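Side-chain contacts in alanine dehydrogenase (Archaeoglobus fulgidus, PDB 1OMO), which catalyses the reversible NAD-dependent oxidative deamination of L-alanine to pyruvate and ammonium, working as a homodimer: residues 189-194 and 200-205; 211-216 and 224-229. One frame throughout, in Å; residues are numbered along the deposited sequence.

Contact 1 (189-194 and 200-205); sequences DVLVTT and PVVKAE. With NAD (nicotinamide-adenine-dinucleotide), chain D.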
ATOM      1  N   ASP A 189     -12.791 -20.147  31.010  1.00 18.66           N
ATOM      2  CA  ASP A 189     -11.675 -19.331  31.525  1.00 19.11           C
ATOM      3  C   ASP A 189     -11.111 -18.423  30.392  1.00 17.31           C
ATOM      4  O   ASP A 189     -10.698 -17.291  30.634  1.00 15.66           O
ATOM      5  CB  ASP A 189     -10.555 -20.230  32.069  1.00 20.96           C
ATOM      6  CG  ASP A 189     -11.076 -21.315  33.024  1.00 23.55           C
ATOM      7  OD1 ASP A 189     -11.829 -20.980  33.964  1.00 24.01           O
ATOM      8  OD2 ASP A 189     -10.730 -22.502  32.824  1.00 24.27           O
ATOM      9  N   VAL A 190     -11.123 -18.946  29.163  1.00 18.08           N
ATOM     10  CA  VAL A 190     -10.643 -18.258  27.961  1.00 17.09           C
ATOM     11  C   VAL A 190     -11.761 -18.398  26.919  1.00 18.36           C
ATOM     12  O   VAL A 190     -12.150 -19.520  26.551  1.00 18.48           O
ATOM     13  CB  VAL A 190      -9.327 -18.923  27.425  1.00 16.46           C
ATOM     14  CG1 VAL A 190      -8.871 -18.264  26.106  1.00 15.35           C
ATOM     15  CG2 VAL A 190      -8.212 -18.788  28.497  1.00 15.05           C
ATOM     16  N   LEU A 191     -12.284 -17.257  26.472  1.00 16.67           N
ATOM     17  CA  LEU A 191     -13.364 -17.216  25.488  1.00 18.01           C
ATOM     18  C   LEU A 191     -12.840 -16.572  24.188  1.00 16.61           C
ATOM     19  O   LEU A 191     -12.371 -15.437  24.203  1.00 19.54           O
ATOM     20  CB  LEU A 191     -14.545 -16.404  26.068  1.00 15.92           C
ATOM     21  CG  LEU A 191     -15.770 -16.094  25.181  1.00 19.27           C
ATOM     22  CD1 LEU A 191     -16.487 -17.391  24.777  1.00 15.27           C
ATOM     23  CD2 LEU A 191     -16.745 -15.168  25.941  1.00 16.82           C
ATOM     24  N   VAL A 192     -12.914 -17.316  23.091  1.00 16.39           N
ATOM     25  CA  VAL A 192     -12.455 -16.882  21.772  1.00 15.02           C
ATOM     26  C   VAL A 192     -13.650 -16.513  20.863  1.00 17.27           C
ATOM     27  O   VAL A 192     -14.323 -17.414  20.374  1.00 20.18           O
ATOM     28  CB  VAL A 192     -11.709 -18.036  21.068  1.00 12.85           C
ATOM     29  CG1 VAL A 192     -11.165 -17.569  19.737  1.00 10.74           C
ATOM     30  CG2 VAL A 192     -10.623 -18.594  21.970  1.00 13.00           C
ATOM     31  N   THR A 193     -13.925 -15.228  20.628  1.00 17.64           N
ATOM     32  CA  THR A 193     -15.042 -14.862  19.747  1.00 16.25           C
ATOM     33  C   THR A 193     -14.481 -14.652  18.344  1.00 17.16           C
ATOM     34  O   THR A 193     -13.603 -13.857  18.126  1.00 18.97           O
ATOM     35  CB  THR A 193     -15.779 -13.621  20.241  1.00 15.55           C
ATOM     36  OG1 THR A 193     -14.928 -12.495  20.129  1.00 14.81           O
ATOM     37  CG2 THR A 193     -16.218 -13.807  21.730  1.00 16.99           C
ATOM     38  N   THR A 194     -15.031 -15.353  17.372  1.00 18.05           N
ATOM     39  CA  THR A 194     -14.472 -15.327  16.045  1.00 19.45           C
ATOM     40  C   THR A 194     -15.501 -15.075  14.927  1.00 21.04           C
ATOM     41  O   THR A 194     -15.289 -15.435  13.760  1.00 21.71           O
ATOM     42  CB  THR A 194     -13.738 -16.685  15.914  1.00 20.13           C
ATOM     43  OG1 THR A 194     -12.453 -16.508  15.326  1.00 25.67           O
ATOM     44  CG2 THR A 194     -14.514 -17.646  15.186  1.00 16.90           C
ATOM     45  N   PRO A 200     -24.080  -7.689  19.231  1.00 26.74           N
ATOM     46  CA  PRO A 200     -23.581  -8.561  20.303  1.00 25.17           C
ATOM     47  C   PRO A 200     -23.984 -10.019  20.201  1.00 24.05           C
ATOM     48  O   PRO A 200     -25.147 -10.347  19.984  1.00 23.84           O
ATOM     49  CB  PRO A 200     -24.122  -7.899  21.572  1.00 24.91           C
ATOM     50  CG  PRO A 200     -24.149  -6.420  21.182  1.00 24.94           C
ATOM     51  CD  PRO A 200     -24.720  -6.477  19.779  1.00 25.59           C
ATOM     52  N   VAL A 201     -22.998 -10.893  20.335  1.00 23.15           N
ATOM     53  CA  VAL A 201     -23.235 -12.326  20.310  1.00 24.19           C
ATOM     54  C   VAL A 201     -22.976 -12.926  21.705  1.00 24.25           C
ATOM     55  O   VAL A 201     -23.294 -14.077  21.975  1.00 26.23           O
ATOM     56  CB  VAL A 201     -22.323 -13.012  19.286  1.00 23.31           C
ATOM     57  CG1 VAL A 201     -22.222 -14.474  19.626  1.00 26.43           C
ATOM     58  CG2 VAL A 201     -22.887 -12.824  17.858  1.00 22.66           C
ATOM     59  N   VAL A 202     -22.379 -12.141  22.586  1.00 22.61           N
ATOM     60  CA  VAL A 202     -22.084 -12.607  23.931  1.00 21.83           C
ATOM     61  C   VAL A 202     -22.680 -11.613  24.912  1.00 21.94           C
ATOM     62  O   VAL A 202     -22.434 -10.409  24.809  1.00 22.30           O
ATOM     63  CB  VAL A 202     -20.540 -12.722  24.183  1.00 18.89           C
ATOM     64  CG1 VAL A 202     -20.250 -13.047  25.658  1.00 17.41           C
ATOM     65  CG2 VAL A 202     -19.973 -13.797  23.306  1.00 16.34           C
ATOM     66  N   LYS A 203     -23.459 -12.118  25.857  1.00 21.32           N
ATOM     67  CA  LYS A 203     -24.080 -11.254  26.862  1.00 24.06           C
ATOM     68  C   LYS A 203     -23.187 -11.066  28.068  1.00 21.10           C
ATOM     69  O   LYS A 203     -22.498 -11.989  28.472  1.00 21.56           O
ATOM     70  CB  LYS A 203     -25.429 -11.839  27.301  1.00 25.62           C
ATOM     71  CG  LYS A 203     -26.528 -11.597  26.289  1.00 32.33           C
ATOM     72  CD  LYS A 203     -27.891 -12.236  26.648  1.00 36.74           C
ATOM     73  CE  LYS A 203     -28.958 -11.696  25.673  1.00 40.39           C
ATOM     74  NZ  LYS A 203     -30.271 -12.426  25.607  1.00 43.45           N
ATOM     75  N   ALA A 204     -23.196  -9.876  28.652  1.00 21.89           N
ATOM     76  CA  ALA A 204     -22.368  -9.628  29.831  1.00 23.89           C
ATOM     77  C   ALA A 204     -22.656 -10.611  30.962  1.00 24.30           C
ATOM     78  O   ALA A 204     -21.746 -11.197  31.528  1.00 24.63           O
ATOM     79  CB  ALA A 204     -22.544  -8.185  30.335  1.00 20.73           C
ATOM     80  N   GLU A 205     -23.919 -10.812  31.280  1.00 27.35           N
ATOM     81  CA  GLU A 205     -24.252 -11.718  32.375  1.00 29.38           C
ATOM     82  C   GLU A 205     -23.768 -13.140  32.140  1.00 27.86           C
ATOM     83  O   GLU A 205     -23.767 -13.946  33.050  1.00 29.84           O
ATOM     84  CB  GLU A 205     -25.765 -11.704  32.662  1.00 32.20           C
ATOM     85  CG  GLU A 205     -26.588 -12.554  31.703  1.00 40.33           C
ATOM     86  CD  GLU A 205     -27.899 -11.898  31.307  1.00 45.05           C
ATOM     87  OE1 GLU A 205     -27.878 -10.724  30.874  1.00 46.68           O
ATOM     88  OE2 GLU A 205     -28.954 -12.565  31.416  1.00 49.15           O
TER
HETATM   89  PA  NAD D 400     -15.585 -17.935   8.542  1.00 42.62           P
HETATM   90  O1A NAD D 400     -16.734 -17.428   7.751  1.00 41.84           O
HETATM   91  O2A NAD D 400     -14.912 -19.246   8.115  1.00 43.02           O
HETATM   92  O5B NAD D 400     -15.773 -18.079  10.177  1.00 39.47           O
HETATM   93  C5B NAD D 400     -16.840 -17.354  10.920  1.00 35.24           C
HETATM   94  C4B NAD D 400     -17.737 -18.435  11.578  1.00 32.55           C
HETATM   95  O4B NAD D 400     -18.734 -17.618  12.338  1.00 28.95           O
HETATM   96  C3B NAD D 400     -18.666 -19.314  10.613  1.00 31.27           C
HETATM   97  O3B NAD D 400     -18.451 -20.762  10.848  1.00 28.82           O
HETATM   98  C2B NAD D 400     -20.118 -18.859  10.898  1.00 28.97           C
HETATM   99  O2B NAD D 400     -21.162 -19.735  10.679  1.00 27.63           O
HETATM  100  C1B NAD D 400     -19.957 -18.316  12.352  1.00 29.36           C
HETATM  101  N9A NAD D 400     -20.899 -17.292  12.694  1.00 28.41           N
HETATM  102  C8A NAD D 400     -21.414 -16.229  11.980  1.00 30.16           C
HETATM  103  N7A NAD D 400     -22.257 -15.491  12.671  1.00 31.29           N
HETATM  104  C5A NAD D 400     -22.356 -16.019  13.884  1.00 26.49           C
HETATM  105  C6A NAD D 400     -23.121 -15.625  15.067  1.00 26.41           C
HETATM  106  N6A NAD D 400     -23.923 -14.592  15.059  1.00 24.99           N
HETATM  107  N1A NAD D 400     -22.941 -16.441  16.171  1.00 24.17           N
HETATM  108  C2A NAD D 400     -22.128 -17.522  16.195  1.00 27.02           C
HETATM  109  N3A NAD D 400     -21.374 -17.942  15.075  1.00 25.01           N
HETATM  110  C4A NAD D 400     -21.509 -17.147  13.949  1.00 27.03           C
HETATM  111  O3  NAD D 400     -14.329 -16.881   8.828  1.00 35.43           O
HETATM  112  PN  NAD D 400     -12.815 -16.982   9.593  1.00 38.15           P
HETATM  113  O1N NAD D 400     -12.760 -18.304  10.314  1.00 40.39           O
HETATM  114  O2N NAD D 400     -11.745 -16.547   8.611  1.00 37.75           O
HETATM  115  O5D NAD D 400     -13.077 -15.766  10.731  1.00 39.15           O
HETATM  116  C5D NAD D 400     -13.766 -14.544  10.019  1.00 41.45           C
HETATM  117  C4D NAD D 400     -13.851 -13.345  10.905  1.00 44.01           C
HETATM  118  O4D NAD D 400     -12.428 -13.037  11.390  1.00 45.94           O
HETATM  119  C3D NAD D 400     -14.313 -12.027  10.206  1.00 43.52           C
HETATM  120  O3D NAD D 400     -14.899 -11.095  11.134  1.00 42.92           O
HETATM  121  C2D NAD D 400     -12.980 -11.546   9.624  1.00 42.97           C
HETATM  122  O2D NAD D 400     -13.033 -10.308   8.997  1.00 41.14           O
HETATM  123  C1D NAD D 400     -12.034 -11.689  10.909  1.00 44.29           C
HETATM  124  N1N NAD D 400     -10.549 -11.863  10.749  1.00 44.63           N
HETATM  125  C2N NAD D 400      -9.791 -10.938  11.591  1.00 44.12           C
HETATM  126  C3N NAD D 400      -8.374 -11.204  11.618  1.00 44.92           C
HETATM  127  C7N NAD D 400      -7.530 -10.150  12.557  1.00 45.93           C
HETATM  128  O7N NAD D 400      -6.303  -9.980  12.305  1.00 46.39           O
HETATM  129  N7N NAD D 400      -8.194  -9.522  13.579  1.00 46.40           N
HETATM  130  C4N NAD D 400      -7.695 -12.246  10.942  1.00 43.63           C
HETATM  131  C5N NAD D 400      -8.575 -13.089  10.149  1.00 43.73           C
HETATM  132  C6N NAD D 400      -9.963 -12.901  10.061  1.00 44.10           C
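D189 OD2 accepts from both S126 N and V127 N at the start of strand 190-193, whose L191 and T193 further along touch V202. The setting is the Rossmann-type NAD domain, where this strand of the parallel sheet is approached by the loop that leads on to strand 212-215. With chi1 at 67° the T193 hydroxyl sits over the main chain and the methyl swings toward V202, CG2 lying 4.1 Å from V202 CG2. Here the two side chains cross obliquely. T193 OG1 makes a weak hydrogen bond with E225 OE1. The other methyl of V202, CG1, is anti to its own backbone N (chi1 173°) and meets L191 CD2 tip to tip, also at 4.1 Å. One valine thus touches two alternate residues of the strand, and all three are buried, although the segments bury only 93 Å² between them. I230 in helix 228-232 packs on V202 as well, and I131 of the neighbouring strand on L191. Toward the cofactor, T194 O lies 3.8 Å from NAD C5B. V201 reaches the adenine with CG2 3.5 Å from NAD N6A and CG1 4.0 Å from NAD N1A.

Contact 2 (211-216 and 224-229); sequences THINAI and QELDVE. With NA (sodium ion), chain C.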
ATOM      1  N   THR A 211     -12.387 -14.379  33.390  1.00 14.38           N
ATOM      2  CA  THR A 211     -12.355 -14.800  31.999  1.00 16.15           C
ATOM      3  C   THR A 211     -11.441 -13.922  31.144  1.00 15.61           C
ATOM      4  O   THR A 211     -11.394 -12.696  31.303  1.00 12.72           O
ATOM      5  CB  THR A 211     -13.756 -14.742  31.353  1.00 17.99           C
ATOM      6  OG1 THR A 211     -14.696 -15.467  32.159  1.00 19.26           O
ATOM      7  CG2 THR A 211     -13.707 -15.345  29.936  1.00 17.54           C
ATOM      8  N   HIS A 212     -10.692 -14.571  30.257  1.00 16.35           N
ATOM      9  CA  HIS A 212      -9.887 -13.830  29.315  1.00 17.32           C
ATOM     10  C   HIS A 212     -10.560 -14.006  27.960  1.00 16.96           C
ATOM     11  O   HIS A 212     -10.759 -15.124  27.520  1.00 19.06           O
ATOM     12  CB  HIS A 212      -8.475 -14.352  29.174  1.00 15.10           C
ATOM     13  CG  HIS A 212      -7.808 -13.789  27.980  1.00 16.29           C
ATOM     14  ND1 HIS A 212      -7.557 -12.437  27.851  1.00 16.89           N
ATOM     15  CD2 HIS A 212      -7.547 -14.338  26.770  1.00 15.34           C
ATOM     16  CE1 HIS A 212      -7.179 -12.178  26.616  1.00 15.64           C
ATOM     17  NE2 HIS A 212      -7.167 -13.317  25.938  1.00 18.92           N
ATOM     18  N   ILE A 213     -10.883 -12.909  27.287  1.00 18.40           N
ATOM     19  CA  ILE A 213     -11.545 -12.997  25.999  1.00 15.95           C
ATOM     20  C   ILE A 213     -10.645 -12.591  24.830  1.00 16.67           C
ATOM     21  O   ILE A 213     -10.084 -11.486  24.798  1.00 17.20           O
ATOM     22  CB  ILE A 213     -12.793 -12.092  25.946  1.00 16.56           C
ATOM     23  CG1 ILE A 213     -13.719 -12.386  27.113  1.00 16.29           C
ATOM     24  CG2 ILE A 213     -13.573 -12.322  24.627  1.00 15.28           C
ATOM     25  CD1 ILE A 213     -14.884 -11.409  27.183  1.00 17.22           C
ATOM     26  N   ASN A 214     -10.475 -13.501  23.888  1.00 14.06           N
ATOM     27  CA  ASN A 214      -9.726 -13.147  22.707  1.00 15.31           C
ATOM     28  C   ASN A 214     -10.848 -12.681  21.780  1.00 16.01           C
ATOM     29  O   ASN A 214     -11.626 -13.512  21.298  1.00 16.83           O
ATOM     30  CB  ASN A 214      -9.019 -14.362  22.117  1.00 15.35           C
ATOM     31  CG  ASN A 214      -7.574 -14.470  22.552  1.00 14.52           C
ATOM     32  OD1 ASN A 214      -7.046 -13.606  23.248  1.00 15.78           O
ATOM     33  ND2 ASN A 214      -6.933 -15.537  22.146  1.00 13.21           N
ATOM     34  N   ALA A 215     -10.991 -11.367  21.600  1.00 14.95           N
ATOM     35  CA  ALA A 215     -12.044 -10.832  20.717  1.00 14.26           C
ATOM     36  C   ALA A 215     -11.404 -10.654  19.340  1.00 16.59           C
ATOM     37  O   ALA A 215     -10.726  -9.644  19.095  1.00 15.01           O
ATOM     38  CB  ALA A 215     -12.547  -9.504  21.260  1.00 14.47           C
ATOM     39  N   ILE A 216     -11.617 -11.638  18.455  1.00 17.28           N
ATOM     40  CA  ILE A 216     -10.993 -11.669  17.119  1.00 16.34           C
ATOM     41  C   ILE A 216     -11.839 -11.268  15.899  1.00 18.17           C
ATOM     42  O   ILE A 216     -11.316 -10.714  14.928  1.00 17.49           O
ATOM     43  CB  ILE A 216     -10.426 -13.129  16.764  1.00 15.71           C
ATOM     44  CG1 ILE A 216      -9.670 -13.760  17.943  1.00 15.95           C
ATOM     45  CG2 ILE A 216      -9.393 -13.039  15.597  1.00 16.97           C
ATOM     46  CD1 ILE A 216      -8.400 -13.002  18.313  1.00 14.30           C
ATOM     47  N   GLN A 224     -18.947  -5.784  15.639  1.00 23.85           N
ATOM     48  CA  GLN A 224     -19.007  -5.805  17.099  1.00 23.96           C
ATOM     49  C   GLN A 224     -19.545  -7.144  17.621  1.00 23.92           C
ATOM     50  O   GLN A 224     -20.646  -7.543  17.236  1.00 25.21           O
ATOM     51  CB  GLN A 224     -19.930  -4.694  17.563  1.00 26.22           C
ATOM     52  CG  GLN A 224     -20.332  -4.766  19.040  1.00 31.15           C
ATOM     53  CD  GLN A 224     -21.513  -3.844  19.345  1.00 32.08           C
ATOM     54  OE1 GLN A 224     -22.605  -4.012  18.796  1.00 37.85           O
ATOM     55  NE2 GLN A 224     -21.295  -2.867  20.198  1.00 30.69           N
ATOM     56  N   GLU A 225     -18.807  -7.831  18.494  1.00 21.26           N
ATOM     57  CA  GLU A 225     -19.284  -9.126  19.014  1.00 21.40           C
ATOM     58  C   GLU A 225     -19.661  -9.161  20.494  1.00 21.40           C
ATOM     59  O   GLU A 225     -20.339 -10.106  20.954  1.00 19.91           O
ATOM     60  CB  GLU A 225     -18.243 -10.223  18.821  1.00 19.83           C
ATOM     61  CG  GLU A 225     -17.698 -10.372  17.438  1.00 23.23           C
ATOM     62  CD  GLU A 225     -16.653 -11.482  17.389  1.00 24.37           C
ATOM     63  OE1 GLU A 225     -15.459 -11.210  17.630  1.00 25.76           O
ATOM     64  OE2 GLU A 225     -17.031 -12.636  17.136  1.00 25.68           O
ATOM     65  N   LEU A 226     -19.230  -8.148  21.238  1.00 18.93           N
ATOM     66  CA  LEU A 226     -19.462  -8.136  22.667  1.00 19.51           C
ATOM     67  C   LEU A 226     -20.414  -7.104  23.183  1.00 19.40           C
ATOM     68  O   LEU A 226     -20.396  -5.959  22.742  1.00 16.93           O
ATOM     69  CB  LEU A 226     -18.126  -7.959  23.399  1.00 20.04           C
ATOM     70  CG  LEU A 226     -17.347  -9.202  23.865  1.00 22.27           C
ATOM     71  CD1 LEU A 226     -17.361 -10.282  22.831  1.00 19.09           C
ATOM     72  CD2 LEU A 226     -15.932  -8.808  24.225  1.00 20.25           C
ATOM     73  N   ASP A 227     -21.246  -7.558  24.122  1.00 18.78           N
ATOM     74  CA  ASP A 227     -22.192  -6.725  24.853  1.00 18.02           C
ATOM     75  C   ASP A 227     -21.259  -5.637  25.322  1.00 17.36           C
ATOM     76  O   ASP A 227     -20.235  -5.936  25.898  1.00 17.94           O
ATOM     77  CB  ASP A 227     -22.713  -7.486  26.105  1.00 19.49           C
ATOM     78  CG  ASP A 227     -23.775  -6.698  26.916  1.00 18.28           C
ATOM     79  OD1 ASP A 227     -23.844  -5.458  26.820  1.00 18.71           O
ATOM     80  OD2 ASP A 227     -24.540  -7.328  27.676  1.00 20.63           O
ATOM     81  N   VAL A 228     -21.601  -4.384  25.094  1.00 19.48           N
ATOM     82  CA  VAL A 228     -20.740  -3.305  25.535  1.00 20.66           C
ATOM     83  C   VAL A 228     -20.522  -3.322  27.058  1.00 22.44           C
ATOM     84  O   VAL A 228     -19.485  -2.865  27.543  1.00 23.47           O
ATOM     85  CB  VAL A 228     -21.309  -1.960  25.072  1.00 22.06           C
ATOM     86  CG1 VAL A 228     -20.560  -0.844  25.689  1.00 27.20           C
ATOM     87  CG2 VAL A 228     -21.170  -1.845  23.555  1.00 22.27           C
ATOM     88  N   GLU A 229     -21.469  -3.864  27.828  1.00 22.53           N
ATOM     89  CA  GLU A 229     -21.300  -3.894  29.288  1.00 21.55           C
ATOM     90  C   GLU A 229     -20.084  -4.739  29.696  1.00 23.10           C
ATOM     91  O   GLU A 229     -19.573  -4.596  30.805  1.00 23.21           O
ATOM     92  CB  GLU A 229     -22.557  -4.454  29.983  1.00 22.91           C
ATOM     93  CG  GLU A 229     -23.803  -3.532  29.971  1.00 23.00           C
ATOM     94  CD  GLU A 229     -23.633  -2.249  30.800  1.00 24.12           C
ATOM     95  OE1 GLU A 229     -23.039  -2.319  31.891  1.00 25.39           O
ATOM     96  OE2 GLU A 229     -24.116  -1.172  30.378  1.00 23.48           O
TER
HETATM   97 NA    NA C 900     -14.472  -9.035  18.016  1.00 19.58          NA
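I213 and L226 point their ends at each other, and this tip-to-tip approach, with I213 CD1 4.1 Å from L226 CD2, is the apolar part of the contact. The isoleucine chain is extended beyond CG1, which carries CD1 outward from strand 212-215 to the leucine. I287 of the adjacent strand 285-289 touches both side chains.

E225 directs its polar end past this pair to the end of the strand. Its chain is stretched beyond CG (chi2 179°), bringing OE1 to 2.4 Å from the sodium ion. OE1 is 4.0 Å from I216 N, beyond hydrogen-bonding distance. A215 CB lies 3.8 Å from the sodium ion, too far and of the wrong kind to be a ligand. The other carboxylate oxygen, E225 OE2, accepts from T195 N, which would limit rotation of the group. E249 and A218 complete the sodium site, and the second oxygen of E249 takes L226 N.

H212 and N214 instead meet helix 102-120. H212 NE2 donates to N214 OD1 at 2.7 Å (N-H...O 162°); the acceptor lies in the imidazole plane, but the donor stands 51° out of the amide's carbonyl plane. In 224-229, D227 is an N-cap, its OD1 accepting from E229 N at 3.0 Å, while OD2 takes A204 N.

The whole is a strand-end site of a Rossmann-fold NAD domain, with a sodium ion beside I216 of the cofactor pocket.

Both contacts are buried, their centres about 5 Å apart, and each joins a strand of the same parallel sheet to the largely irregular chain that follows it. The strands, 190-193 and 212-215, are neighbours: L191 O lies 2.7 Å from N214 N, and D189 O is equally close to H212 N, both probable hydrogen bonds. Their chemistry differs. Between its segments contact 1 is purely apolar, and its ligand is NAD, met through van der Waals approaches at the adenine and ribose. Contact 2 buries more surface, 157 against 93 Å², and adds a carboxylate-bound sodium ion to its apolar pair. T193 belongs to contact 1, yet its hydroxyl packs on A215 and reaches, weakly, the sodium-binding glutamate of contact 2.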